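Local coordinates for protein alkaline serine protease (Pseudoalteromonas sp., PDB 1Y9Z) that probably hydrolyses peptide bonds as a subtilisin-like serine endopeptidase of a cold-adapted Antarctic bacterium, at residues G134-E139 / A169-V174; K275-E280 / K296-A301. All coordinates share one frame; numbering follows the deposited sequence.

Interaction 1 (134-139 with 169-174) belongs to the subtilisin-like alpha/beta part of the chain, whereas interaction 2 (275-280 with 296-301) lies in the beta-rich part, consistent with the inserted beta-barrel domain. Their centres are 49 Å apart, on opposite sides of the chain's centre, and the nearest atoms are still about 34 Å from each other, so they do not touch. Along the sequence interaction 1 closes before interaction 2 opens. Interaction 1 is the nearer to the active-site pocket: Gly134 lies about 12 Å from the bound phenylmethanesulfonic acid and does not touch it. The two are secured differently: a tyrosine hydroxyl bridging two partners beside a sodium site, and a covalent disulfide between strand and helix.

Interaction 1: residues G134-E139 / A169-V174; sequences GSTTTE and ASYDSV. With NA (sodium ion), chain E; NA (sodium ion), chain F.
The turn leading into helix 137-148 and the loop before strand 174-180 keep their backbones well apart, with the CA atoms of Ser135 and Tyr171 8.4 Å from each other, and the Tyr171 side chain spans the distance. Its hydroxyl is gripped twice: Thr136 N donates to Tyr171 OH over 3.1 Å in a nearly straight bond (164°), and Tyr171 OH donates to Glu139 OE2 at 2.6 Å. That oxygen sits at the ring edge, in the ring plane, and receives the proton on its anti lone pair, while the carboxylate plane is turned 75° from the ring. Glu139 gets there because CG lies anti to the backbone N (chi1 -175°) and the chain runs on extended, its CG 3.7 Å from Tyr171 CE1. Thr136 is the N-cap, its OG1 accepting from Glu139 N at 3.0 Å, and both partners of the hydroxyl lie at the start of the helix. Replacing Tyr171 by a phenylalanine would probably leave Thr136 N and Glu139 OE2 without the partner they share here. At the other end of the same residue, Tyr171 O joins Ala169 O and Val174 O on one sodium ion, with Gln195 completing the site, and a type I beta turn from Tyr171 to Val174 brings two of these carbonyls together. Val174 O also reaches the second sodium ion, more distantly at 3.0 Å.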
ATOM      1  N   GLY A 134     -20.418 -11.186   2.674  1.00 10.42           N
ATOM      2  CA  GLY A 134     -21.548 -11.766   1.966  1.00  9.77           C
ATOM      3  C   GLY A 134     -21.418 -11.869   0.458  1.00  9.84           C
ATOM      4  O   GLY A 134     -20.666 -11.121  -0.171  1.00 10.92           O
ATOM      5  N   SER A 135     -22.166 -12.806  -0.121  1.00  9.16           N
ATOM      6  CA  SER A 135     -22.177 -13.035  -1.561  1.00  8.35           C
ATOM      7  C   SER A 135     -23.607 -13.324  -2.019  1.00  9.76           C
ATOM      8  O   SER A 135     -24.397 -13.897  -1.266  1.00  9.62           O
ATOM      9  CB  SER A 135     -21.259 -14.213  -1.920  1.00  8.85           C
ATOM     10  OG  SER A 135     -21.471 -15.326  -1.063  1.00  9.93           O
ATOM     11  N   THR A 136     -23.945 -12.909  -3.237  1.00  8.68           N
ATOM     12  CA  THR A 136     -25.289 -13.148  -3.769  1.00  9.50           C
ATOM     13  C   THR A 136     -25.241 -13.528  -5.242  1.00  8.83           C
ATOM     14  O   THR A 136     -24.276 -13.224  -5.944  1.00  9.78           O
ATOM     15  CB  THR A 136     -26.205 -11.908  -3.637  1.00  9.40           C
ATOM     16  OG1 THR A 136     -25.861 -10.949  -4.645  1.00 11.10           O
ATOM     17  CG2 THR A 136     -26.059 -11.272  -2.265  1.00 10.80           C
ATOM     18  N   THR A 137     -26.291 -14.198  -5.709  1.00  8.77           N
ATOM     19  CA  THR A 137     -26.357 -14.613  -7.102  1.00  8.82           C
ATOM     20  C   THR A 137     -26.538 -13.412  -8.028  1.00  9.97           C
ATOM     21  O   THR A 137     -25.923 -13.342  -9.091  1.00  9.88           O
ATOM     22  CB  THR A 137     -27.517 -15.597  -7.333  1.00  9.86           C
ATOM     23  OG1 THR A 137     -27.409 -16.683  -6.402  1.00 13.73           O
ATOM     24  CG2 THR A 137     -27.471 -16.148  -8.748  1.00 11.37           C
ATOM     25  N   THR A 138     -27.381 -12.468  -7.623  1.00 10.66           N
ATOM     26  CA  THR A 138     -27.622 -11.288  -8.444  1.00 11.75           C
ATOM     27  C   THR A 138     -26.323 -10.520  -8.670  1.00 11.08           C
ATOM     28  O   THR A 138     -26.048 -10.058  -9.776  1.00 12.11           O
ATOM     29  CB  THR A 138     -28.652 -10.350  -7.788  1.00 12.32           C
ATOM     30  OG1 THR A 138     -29.883 -11.057  -7.588  1.00 19.22           O
ATOM     31  CG2 THR A 138     -28.915  -9.148  -8.677  1.00 14.88           C
ATOM     32  N   GLU A 139     -25.521 -10.392  -7.619  1.00 10.53           N
ATOM     33  CA  GLU A 139     -24.256  -9.682  -7.728  1.00 10.50           C
ATOM     34  C   GLU A 139     -23.262 -10.485  -8.566  1.00 11.13           C
ATOM     35  O   GLU A 139     -22.583  -9.930  -9.432  1.00 11.42           O
ATOM     36  CB  GLU A 139     -23.698  -9.404  -6.333  1.00 10.59           C
ATOM     37  CG  GLU A 139     -22.444  -8.557  -6.307  1.00 11.82           C
ATOM     38  CD  GLU A 139     -22.101  -8.110  -4.904  1.00 11.85           C
ATOM     39  OE1 GLU A 139     -22.289  -6.915  -4.591  1.00 13.37           O
ATOM     40  OE2 GLU A 139     -21.657  -8.960  -4.106  1.00 12.75           O
ATOM     41  N   ALA A 169     -13.908  -9.606  -4.535  1.00  7.56           N
ATOM     42  CA  ALA A 169     -12.693 -10.324  -4.916  1.00  8.33           C
ATOM     43  C   ALA A 169     -12.880 -11.815  -5.166  1.00  8.20           C
ATOM     44  O   ALA A 169     -12.298 -12.369  -6.098  1.00  8.89           O
ATOM     45  CB  ALA A 169     -11.619 -10.123  -3.861  1.00  8.98           C
ATOM     46  N   SER A 170     -13.700 -12.462  -4.345  1.00  8.36           N
ATOM     47  CA  SER A 170     -13.888 -13.903  -4.460  1.00  8.32           C
ATOM     48  C   SER A 170     -14.853 -14.443  -5.516  1.00  9.77           C
ATOM     49  O   SER A 170     -15.112 -15.646  -5.554  1.00 10.96           O
ATOM     50  CB  SER A 170     -14.215 -14.464  -3.078  1.00  8.22           C
ATOM     51  OG  SER A 170     -13.143 -14.170  -2.188  1.00  8.09           O
ATOM     52  N   TYR A 171     -15.383 -13.568  -6.366  1.00  9.70           N
ATOM     53  CA  TYR A 171     -16.253 -14.002  -7.464  1.00  9.54           C
ATOM     54  C   TYR A 171     -15.287 -14.367  -8.595  1.00 10.27           C
ATOM     55  O   TYR A 171     -14.202 -13.793  -8.691  1.00 10.95           O
ATOM     56  CB  TYR A 171     -17.162 -12.864  -7.939  1.00  9.28           C
ATOM     57  CG  TYR A 171     -18.300 -12.522  -7.006  1.00  9.04           C
ATOM     58  CD1 TYR A 171     -18.506 -11.210  -6.587  1.00  9.06           C
ATOM     59  CD2 TYR A 171     -19.194 -13.501  -6.566  1.00  9.61           C
ATOM     60  CE1 TYR A 171     -19.569 -10.875  -5.760  1.00  9.89           C
ATOM     61  CE2 TYR A 171     -20.265 -13.176  -5.737  1.00 10.08           C
ATOM     62  CZ  TYR A 171     -20.445 -11.861  -5.339  1.00  9.57           C
ATOM     63  OH  TYR A 171     -21.502 -11.527  -4.525  1.00 10.68           O
ATOM     64  N   ASP A 172     -15.671 -15.302  -9.455  1.00 11.12           N
ATOM     65  CA  ASP A 172     -14.793 -15.712 -10.550  1.00 11.54           C
ATOM     66  C   ASP A 172     -14.529 -14.631 -11.596  1.00 11.35           C
ATOM     67  O   ASP A 172     -13.552 -14.708 -12.342  1.00 11.58           O
ATOM     68  CB  ASP A 172     -15.358 -16.953 -11.246  1.00 14.63           C
ATOM     69  CG  ASP A 172     -15.271 -18.193 -10.382  1.00 18.92           C
ATOM     70  OD1 ASP A 172     -14.176 -18.465  -9.848  1.00 21.20           O
ATOM     71  OD2 ASP A 172     -16.293 -18.899 -10.247  1.00 23.74           O
ATOM     72  N   SER A 173     -15.393 -13.623 -11.649  1.00 10.01           N
ATOM     73  CA  SER A 173     -15.259 -12.540 -12.621  1.00 10.22           C
ATOM     74  C   SER A 173     -14.321 -11.428 -12.162  1.00 10.65           C
ATOM     75  O   SER A 173     -14.093 -10.461 -12.896  1.00 10.55           O
ATOM     76  CB  SER A 173     -16.634 -11.932 -12.895  1.00 10.94           C
ATOM     77  OG  SER A 173     -17.174 -11.376 -11.705  1.00 11.65           O
ATOM     78  N   VAL A 174     -13.778 -11.572 -10.959  1.00 10.11           N
ATOM     79  CA  VAL A 174     -12.907 -10.555 -10.376  1.00 10.43           C
ATOM     80  C   VAL A 174     -11.549 -11.109  -9.960  1.00  9.88           C
ATOM     81  O   VAL A 174     -11.462 -12.230  -9.452  1.00 10.04           O
ATOM     82  CB  VAL A 174     -13.583  -9.943  -9.121  1.00  9.29           C
ATOM     83  CG1 VAL A 174     -12.739  -8.814  -8.555  1.00 10.11           C
ATOM     84  CG2 VAL A 174     -14.985  -9.462  -9.467  1.00 10.65           C
TER
HETATM   85 NA    NA E 607     -12.002 -13.812  -7.951  1.00  8.76          NA
HETATM   86 NA    NA F 608      -9.690 -14.274  -8.230  1.00 17.15          NA

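Interaction 2: residues K275-E280 / K296-A301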
ATOM      1  N   LYS A 275      21.721   9.434  22.905  1.00 27.18           N
ATOM      2  CA  LYS A 275      22.069   8.683  21.703  1.00 25.30           C
ATOM      3  C   LYS A 275      20.845   8.272  20.891  1.00 23.73           C
ATOM      4  O   LYS A 275      19.729   8.218  21.410  1.00 23.48           O
ATOM      5  CB  LYS A 275      22.832   7.412  22.088  1.00 27.14           C
ATOM      6  CG  LYS A 275      24.142   7.631  22.830  1.00 28.83           C
ATOM      7  CD  LYS A 275      25.274   7.984  21.881  1.00 30.80           C
ATOM      8  CE  LYS A 275      26.614   7.971  22.608  1.00 32.16           C
ATOM      9  NZ  LYS A 275      27.763   8.201  21.688  1.00 34.13           N
ATOM     10  N   ILE A 276      21.067   8.005  19.608  1.00 21.66           N
ATOM     11  CA  ILE A 276      20.008   7.521  18.730  1.00 20.78           C
ATOM     12  C   ILE A 276      20.269   6.024  18.778  1.00 20.26           C
ATOM     13  O   ILE A 276      21.349   5.558  18.411  1.00 20.10           O
ATOM     14  CB  ILE A 276      20.158   8.038  17.283  1.00 20.28           C
ATOM     15  CG1 ILE A 276      19.930   9.552  17.245  1.00 21.01           C
ATOM     16  CG2 ILE A 276      19.165   7.326  16.370  1.00 20.94           C
ATOM     17  CD1 ILE A 276      18.577   9.991  17.781  1.00 20.50           C
ATOM     18  N   CYS A 277      19.279   5.278  19.244  1.00 18.89           N
ATOM     19  CA  CYS A 277      19.406   3.841  19.419  1.00 19.18           C
ATOM     20  C   CYS A 277      18.926   2.986  18.255  1.00 19.04           C
ATOM     21  O   CYS A 277      17.741   2.969  17.924  1.00 19.03           O
ATOM     22  CB  CYS A 277      18.663   3.466  20.694  1.00 19.37           C
ATOM     23  SG  CYS A 277      18.820   1.775  21.341  1.00 20.05           S
ATOM     24  N   LEU A 278      19.872   2.281  17.643  1.00 18.85           N
ATOM     25  CA  LEU A 278      19.590   1.381  16.532  1.00 18.51           C
ATOM     26  C   LEU A 278      19.406  -0.003  17.141  1.00 18.75           C
ATOM     27  O   LEU A 278      20.209  -0.433  17.970  1.00 19.10           O
ATOM     28  CB  LEU A 278      20.767   1.361  15.554  1.00 18.66           C
ATOM     29  CG  LEU A 278      20.658   0.457  14.322  1.00 18.93           C
ATOM     30  CD1 LEU A 278      19.575   0.983  13.388  1.00 19.29           C
ATOM     31  CD2 LEU A 278      21.998   0.417  13.604  1.00 19.00           C
ATOM     32  N   VAL A 279      18.349  -0.703  16.746  1.00 18.15           N
ATOM     33  CA  VAL A 279      18.101  -2.031  17.290  1.00 18.50           C
ATOM     34  C   VAL A 279      17.381  -2.946  16.309  1.00 18.73           C
ATOM     35  O   VAL A 279      16.460  -2.527  15.603  1.00 17.95           O
ATOM     36  CB  VAL A 279      17.276  -1.951  18.597  1.00 18.33           C
ATOM     37  CG1 VAL A 279      15.923  -1.310  18.327  1.00 18.63           C
ATOM     38  CG2 VAL A 279      17.107  -3.341  19.193  1.00 18.94           C
ATOM     39  N   GLU A 280      17.819  -4.198  16.262  1.00 18.29           N
ATOM     40  CA  GLU A 280      17.206  -5.178  15.383  1.00 18.70           C
ATOM     41  C   GLU A 280      15.884  -5.602  16.004  1.00 17.87           C
ATOM     42  O   GLU A 280      15.782  -5.769  17.220  1.00 18.51           O
ATOM     43  CB  GLU A 280      18.119  -6.397  15.225  1.00 18.95           C
ATOM     44  CG  GLU A 280      17.569  -7.467  14.294  1.00 21.45           C
ATOM     45  CD  GLU A 280      18.447  -8.701  14.250  1.00 23.07           C
ATOM     46  OE1 GLU A 280      18.622  -9.338  15.308  1.00 25.21           O
ATOM     47  OE2 GLU A 280      18.963  -9.030  13.162  1.00 23.63           O
ATOM     48  N   LYS A 296      11.279  -0.711  23.371  1.00 19.46           N
ATOM     49  CA  LYS A 296      11.405  -0.376  24.787  1.00 20.64           C
ATOM     50  C   LYS A 296      12.811  -0.623  25.325  1.00 21.27           C
ATOM     51  O   LYS A 296      13.269   0.094  26.214  1.00 20.83           O
ATOM     52  CB  LYS A 296      10.386  -1.165  25.614  1.00 22.59           C
ATOM     53  CG  LYS A 296      10.359  -0.779  27.085  1.00 24.37           C
ATOM     54  CD  LYS A 296       9.246  -1.503  27.825  1.00 26.60           C
ATOM     55  CE  LYS A 296       9.202  -1.096  29.287  1.00 27.93           C
ATOM     56  NZ  LYS A 296       8.083  -1.766  30.005  1.00 30.01           N
ATOM     57  N   ALA A 297      13.492  -1.634  24.794  1.00 21.22           N
ATOM     58  CA  ALA A 297      14.850  -1.932  25.237  1.00 22.06           C
ATOM     59  C   ALA A 297      15.687  -0.670  25.059  1.00 22.22           C
ATOM     60  O   ALA A 297      16.471  -0.293  25.931  1.00 22.83           O
ATOM     61  CB  ALA A 297      15.433  -3.070  24.411  1.00 20.84           C
ATOM     62  N   CYS A 298      15.500  -0.018  23.918  1.00 21.21           N
ATOM     63  CA  CYS A 298      16.211   1.208  23.603  1.00 20.93           C
ATOM     64  C   CYS A 298      15.791   2.339  24.541  1.00 21.34           C
ATOM     65  O   CYS A 298      16.635   3.032  25.108  1.00 20.28           O
ATOM     66  CB  CYS A 298      15.922   1.620  22.161  1.00 20.78           C
ATOM     67  SG  CYS A 298      17.026   0.954  20.872  1.00 19.64           S
ATOM     68  N   LYS A 299      14.482   2.517  24.694  1.00 21.97           N
ATOM     69  CA  LYS A 299      13.935   3.564  25.553  1.00 23.24           C
ATOM     70  C   LYS A 299      14.421   3.439  26.992  1.00 24.21           C
ATOM     71  O   LYS A 299      14.849   4.421  27.603  1.00 23.90           O
ATOM     72  CB  LYS A 299      12.404   3.519  25.527  1.00 23.08           C
ATOM     73  CG  LYS A 299      11.733   4.576  26.394  1.00 23.91           C
ATOM     74  CD  LYS A 299      12.059   5.982  25.909  1.00 23.94           C
ATOM     75  CE  LYS A 299      11.465   7.040  26.827  1.00 24.85           C
ATOM     76  NZ  LYS A 299      12.055   6.986  28.193  1.00 27.06           N
ATOM     77  N   THR A 300      14.345   2.228  27.534  1.00 25.10           N
ATOM     78  CA  THR A 300      14.774   1.977  28.904  1.00 25.79           C
ATOM     79  C   THR A 300      16.235   2.372  29.092  1.00 25.97           C
ATOM     80  O   THR A 300      16.622   2.865  30.154  1.00 26.28           O
ATOM     81  CB  THR A 300      14.604   0.488  29.268  1.00 25.90           C
ATOM     82  OG1 THR A 300      13.230   0.112  29.105  1.00 26.86           O
ATOM     83  CG2 THR A 300      15.022   0.238  30.710  1.00 26.32           C
ATOM     84  N   ALA A 301      17.040   2.161  28.056  1.00 25.51           N
ATOM     85  CA  ALA A 301      18.458   2.495  28.106  1.00 25.56           C
ATOM     86  C   ALA A 301      18.676   4.006  28.081  1.00 25.39           C
ATOM     87  O   ALA A 301      19.801   4.478  28.248  1.00 25.51           O
ATOM     88  CB  ALA A 301      19.190   1.841  26.941  1.00 26.07           C
TER
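Strand 275-280 passes beside the C-terminal part of helix 291-300, the two backbones coming nearest at Cys277 and Cys298, whose CA atoms are 5.9 Å apart. A disulfide closes that gap: Cys277 SG and Cys298 SG are bonded at 2.0 Å, with a torsion of -79° about the S-S bond. A torsion of this size, near a right angle, sets Cys277 CB and Cys298 CB 3.6 Å apart. On the strand, Cys277 carries its sulfur anti to the backbone N (chi1 -171°), and the bond from CA to CB already aims at the helix; the corresponding bond of Cys298 points at the strand. Two residues further along, on the same side of the strand, Val279 adds an apolar contact, its CG1 lying 3.6 Å from Cys298 SG and its CB scarcely farther. The helix sulfur is therefore bonded to Cys277 and packed against Val279, and all three residues are buried. Within the helix, Lys296 O accepts twice: the usual helical bond from Thr300 N at 2.7 Å and a second from Thr300 OG1 at 2.9 Å, the hydroxyl approaching from above the carbonyl plane. The disulfide thus ties together the first two elements of a beta-alpha-beta unit that is completed by strand 305-309, to which Cys277 is joined by backbone hydrogen bonds with Gly305 and Ile307. Leu278, on the strand's other face, turns away from the helix to pack on Leu257 of strand 252-263 and on Ile307 and Tyr309 of strand 305-309.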